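Local coordinates for protein Cry37AA1 (Bacillus thuringiensis, PDB 4RHZ) that binds calcium and pairs, as a C2-fold partner, with Cry23Aa1 in a binary complex that probably acts as a toxin, at residues Leu91-Gln96 with Asp109-Gly114. Sequence-based numbering, arbitrary orientation.
With CA (calcium ion), chain D.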
ATOM      1  N   LEU B  91      16.799  14.244   9.789  1.00 33.12           N
ATOM      2  CA  LEU B  91      15.913  13.527   8.893  1.00 31.67           C
ATOM      3  C   LEU B  91      16.584  12.239   8.362  1.00 33.26           C
ATOM      4  O   LEU B  91      15.848  11.315   7.896  1.00 32.58           O
ATOM      5  CB  LEU B  91      15.539  14.390   7.673  1.00 32.52           C
ATOM      6  CG  LEU B  91      14.456  15.506   7.781  1.00 34.01           C
ATOM      7  CD1 LEU B  91      14.811  16.442   8.918  1.00 31.22           C
ATOM      8  CD2 LEU B  91      14.218  16.328   6.486  1.00 30.75           C
ATOM      9  N   ALA B  92      17.940  12.165   8.410  1.00 31.71           N
ATOM     10  CA  ALA B  92      18.675  10.950   7.969  1.00 31.84           C
ATOM     11  C   ALA B  92      20.110  10.989   8.517  1.00 32.52           C
ATOM     12  O   ALA B  92      20.710  12.071   8.570  1.00 33.08           O
ATOM     13  CB  ALA B  92      18.698  10.804   6.454  1.00 29.65           C
ATOM     14  N   TYR B  93      20.603   9.828   8.943  1.00 30.46           N
ATOM     15  CA  TYR B  93      21.941   9.681   9.449  1.00 30.36           C
ATOM     16  C   TYR B  93      22.758   8.909   8.433  1.00 30.15           C
ATOM     17  O   TYR B  93      22.264   7.953   7.830  1.00 29.49           O
ATOM     18  CB  TYR B  93      21.961   8.894  10.736  1.00 30.56           C
ATOM     19  CG  TYR B  93      21.292   9.492  11.973  1.00 30.72           C
ATOM     20  CD1 TYR B  93      19.938   9.295  12.227  1.00 28.53           C
ATOM     21  CD2 TYR B  93      22.046  10.162  12.924  1.00 31.83           C
ATOM     22  CE1 TYR B  93      19.316   9.786  13.407  1.00 29.29           C
ATOM     23  CE2 TYR B  93      21.463  10.634  14.092  1.00 33.02           C
ATOM     24  CZ  TYR B  93      20.075  10.418  14.337  1.00 35.56           C
ATOM     25  OH  TYR B  93      19.484  10.910  15.515  1.00 37.62           O
ATOM     26  N   PRO B  94      24.012   9.332   8.223  1.00 30.20           N
ATOM     27  CA  PRO B  94      24.714   8.704   7.123  1.00 30.09           C
ATOM     28  C   PRO B  94      25.231   7.313   7.465  1.00 30.03           C
ATOM     29  O   PRO B  94      25.619   6.620   6.585  1.00 31.38           O
ATOM     30  CB  PRO B  94      25.878   9.682   6.798  1.00 30.47           C
ATOM     31  CG  PRO B  94      26.221  10.378   8.142  1.00 31.63           C
ATOM     32  CD  PRO B  94      24.719  10.528   8.756  1.00 31.32           C
ATOM     33  N   SER B  95      25.182   6.855   8.695  1.00 30.08           N
ATOM     34  CA  SER B  95      25.574   5.501   8.881  1.00 31.90           C
ATOM     35  C   SER B  95      24.501   4.529   8.341  1.00 32.51           C
ATOM     36  O   SER B  95      24.731   3.318   8.261  1.00 33.44           O
ATOM     37  CB  SER B  95      25.852   5.221  10.361  1.00 32.52           C
ATOM     38  OG  SER B  95      24.644   5.476  11.072  1.00 37.83           O
ATOM     39  N   GLN B  96      23.329   5.016   7.966  1.00 31.80           N
ATOM     40  CA  GLN B  96      22.282   4.066   7.607  1.00 30.06           C
ATOM     41  C   GLN B  96      22.148   3.990   6.102  1.00 29.32           C
ATOM     42  O   GLN B  96      21.667   4.965   5.489  1.00 29.47           O
ATOM     43  CB  GLN B  96      20.916   4.485   8.227  1.00 30.03           C
ATOM     44  CG  GLN B  96      19.754   3.637   7.643  1.00 29.04           C
ATOM     45  CD  GLN B  96      18.358   4.130   8.065  1.00 32.21           C
ATOM     46  OE1 GLN B  96      17.927   5.240   7.727  1.00 33.36           O
ATOM     47  NE2 GLN B  96      17.668   3.305   8.803  1.00 28.87           N
ATOM     48  N   ASP B 109      15.682   6.834   8.029  1.00 28.14           N
ATOM     49  CA  ASP B 109      15.047   7.309   9.255  1.00 30.43           C
ATOM     50  C   ASP B 109      15.785   8.418   9.950  1.00 31.09           C
ATOM     51  O   ASP B 109      17.031   8.452   9.984  1.00 30.74           O
ATOM     52  CB  ASP B 109      14.785   6.142  10.293  1.00 28.59           C
ATOM     53  CG  ASP B 109      14.059   4.996   9.659  1.00 32.93           C
ATOM     54  OD1 ASP B 109      14.659   3.871   9.472  1.00 31.59           O
ATOM     55  OD2 ASP B 109      12.895   5.249   9.237  1.00 36.68           O
ATOM     56  N   GLY B 110      15.010   9.285  10.599  1.00 31.55           N
ATOM     57  CA  GLY B 110      15.592  10.451  11.308  1.00 30.01           C
ATOM     58  C   GLY B 110      15.532  10.227  12.792  1.00 29.56           C
ATOM     59  O   GLY B 110      15.462   9.087  13.253  1.00 28.84           O
ATOM     60  N   ASP B 111      15.548  11.310  13.562  1.00 29.77           N
ATOM     61  CA  ASP B 111      15.638  11.174  14.995  1.00 29.26           C
ATOM     62  C   ASP B 111      14.261  11.112  15.627  1.00 28.87           C
ATOM     63  O   ASP B 111      14.141  11.000  16.882  1.00 29.41           O
ATOM     64  CB  ASP B 111      16.553  12.260  15.629  1.00 30.23           C
ATOM     65  CG  ASP B 111      16.061  13.695  15.334  1.00 32.75           C
ATOM     66  OD1 ASP B 111      15.020  13.855  14.646  1.00 31.21           O
ATOM     67  OD2 ASP B 111      16.703  14.649  15.823  1.00 34.73           O
ATOM     68  N   GLU B 112      13.237  11.078  14.796  1.00 27.61           N
ATOM     69  CA  GLU B 112      11.839  10.960  15.298  1.00 30.25           C
ATOM     70  C   GLU B 112      11.061  10.260  14.232  1.00 29.89           C
ATOM     71  O   GLU B 112      11.506  10.282  13.050  1.00 29.13           O
ATOM     72  CB  GLU B 112      11.144  12.336  15.496  1.00 30.11           C
ATOM     73  CG  GLU B 112      11.835  13.261  16.453  1.00 32.90           C
ATOM     74  CD  GLU B 112      10.948  14.519  16.804  1.00 39.29           C
ATOM     75  OE1 GLU B 112      11.442  15.627  16.655  1.00 40.33           O
ATOM     76  OE2 GLU B 112       9.775  14.396  17.225  1.00 37.01           O
ATOM     77  N   LYS B 113       9.916   9.668  14.610  1.00 30.07           N
ATOM     78  CA  LYS B 113       9.148   8.928  13.602  1.00 32.60           C
ATOM     79  C   LYS B 113       8.624   9.784  12.468  1.00 31.99           C
ATOM     80  O   LYS B 113       8.354   9.239  11.395  1.00 32.98           O
ATOM     81  CB  LYS B 113       7.974   8.125  14.183  1.00 33.66           C
ATOM     82  CG  LYS B 113       6.925   8.957  14.900  1.00 39.25           C
ATOM     83  CD  LYS B 113       5.845   8.017  15.573  1.00 45.37           C
ATOM     84  CE  LYS B 113       4.977   8.822  16.580  1.00 50.28           C
ATOM     85  NZ  LYS B 113       4.237   7.944  17.567  1.00 55.95           N
ATOM     86  N   GLY B 114       8.422  11.077  12.709  1.00 31.00           N
ATOM     87  CA  GLY B 114       7.877  11.956  11.663  1.00 33.00           C
ATOM     88  C   GLY B 114       8.939  12.818  10.930  1.00 34.77           C
ATOM     89  O   GLY B 114       8.585  13.657  10.080  1.00 34.92           O
TER
HETATM   90 CA    CA D 501      13.164  17.197  15.836  1.00 62.20          CA
HETATM   91  O   HOH W   1      19.064   7.304   8.919  1.00 31.41           O
HETATM   92  O   HOH W   2      13.426  15.679  13.915  1.00 49.90           O
HETATM   93  O   HOH W   3      14.807  16.683  16.893  1.00 56.33           O
HETATM   94  O   HOH W   4      11.435  17.974  14.004  1.00 39.59           O
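Gln96 OE1 has two partners, the backbone N-H of Asp109, its certain donor, and water 1. Asp109 N lies 2.8 Å from Gln96 OE1, in the carbonyl plane and on a lone pair. The same amide gives its other end to the carboxylate: Gln96 NE2 reaches Asp109 OD1 at 3.1 Å along a nearly straight N-H (169°), meeting the oxygen from above the carboxylate plane. An extended chain, with CG anti to the backbone N (chi1 170°), carries the amide across, while the Asp109 carboxylate is also held by a salt bridge from OD2 to Arg107. Water 1 completes the joint, accepting from Tyr93 N and lying 2.6 Å from Asp109 O. Farther along, Gly110 O lies in the plane of the Tyr93 ring at its edge, and Tyr93 OH ends 3.2 Å from Asp111 CB. Asp111 then reaches calcium at second hand: its OD1 accepts from water 2 and its OD2 from water 3, both metal ligands, whereas Glu112 OE1 binds the ion directly at 2.5 Å; Asp89 OD1 is a further ligand. Side-chain and water bridges thus join edge strands 89-100 and 105-110 of two antiparallel sheets, beside a calcium site at the loop end of a C2-type beta-sandwich.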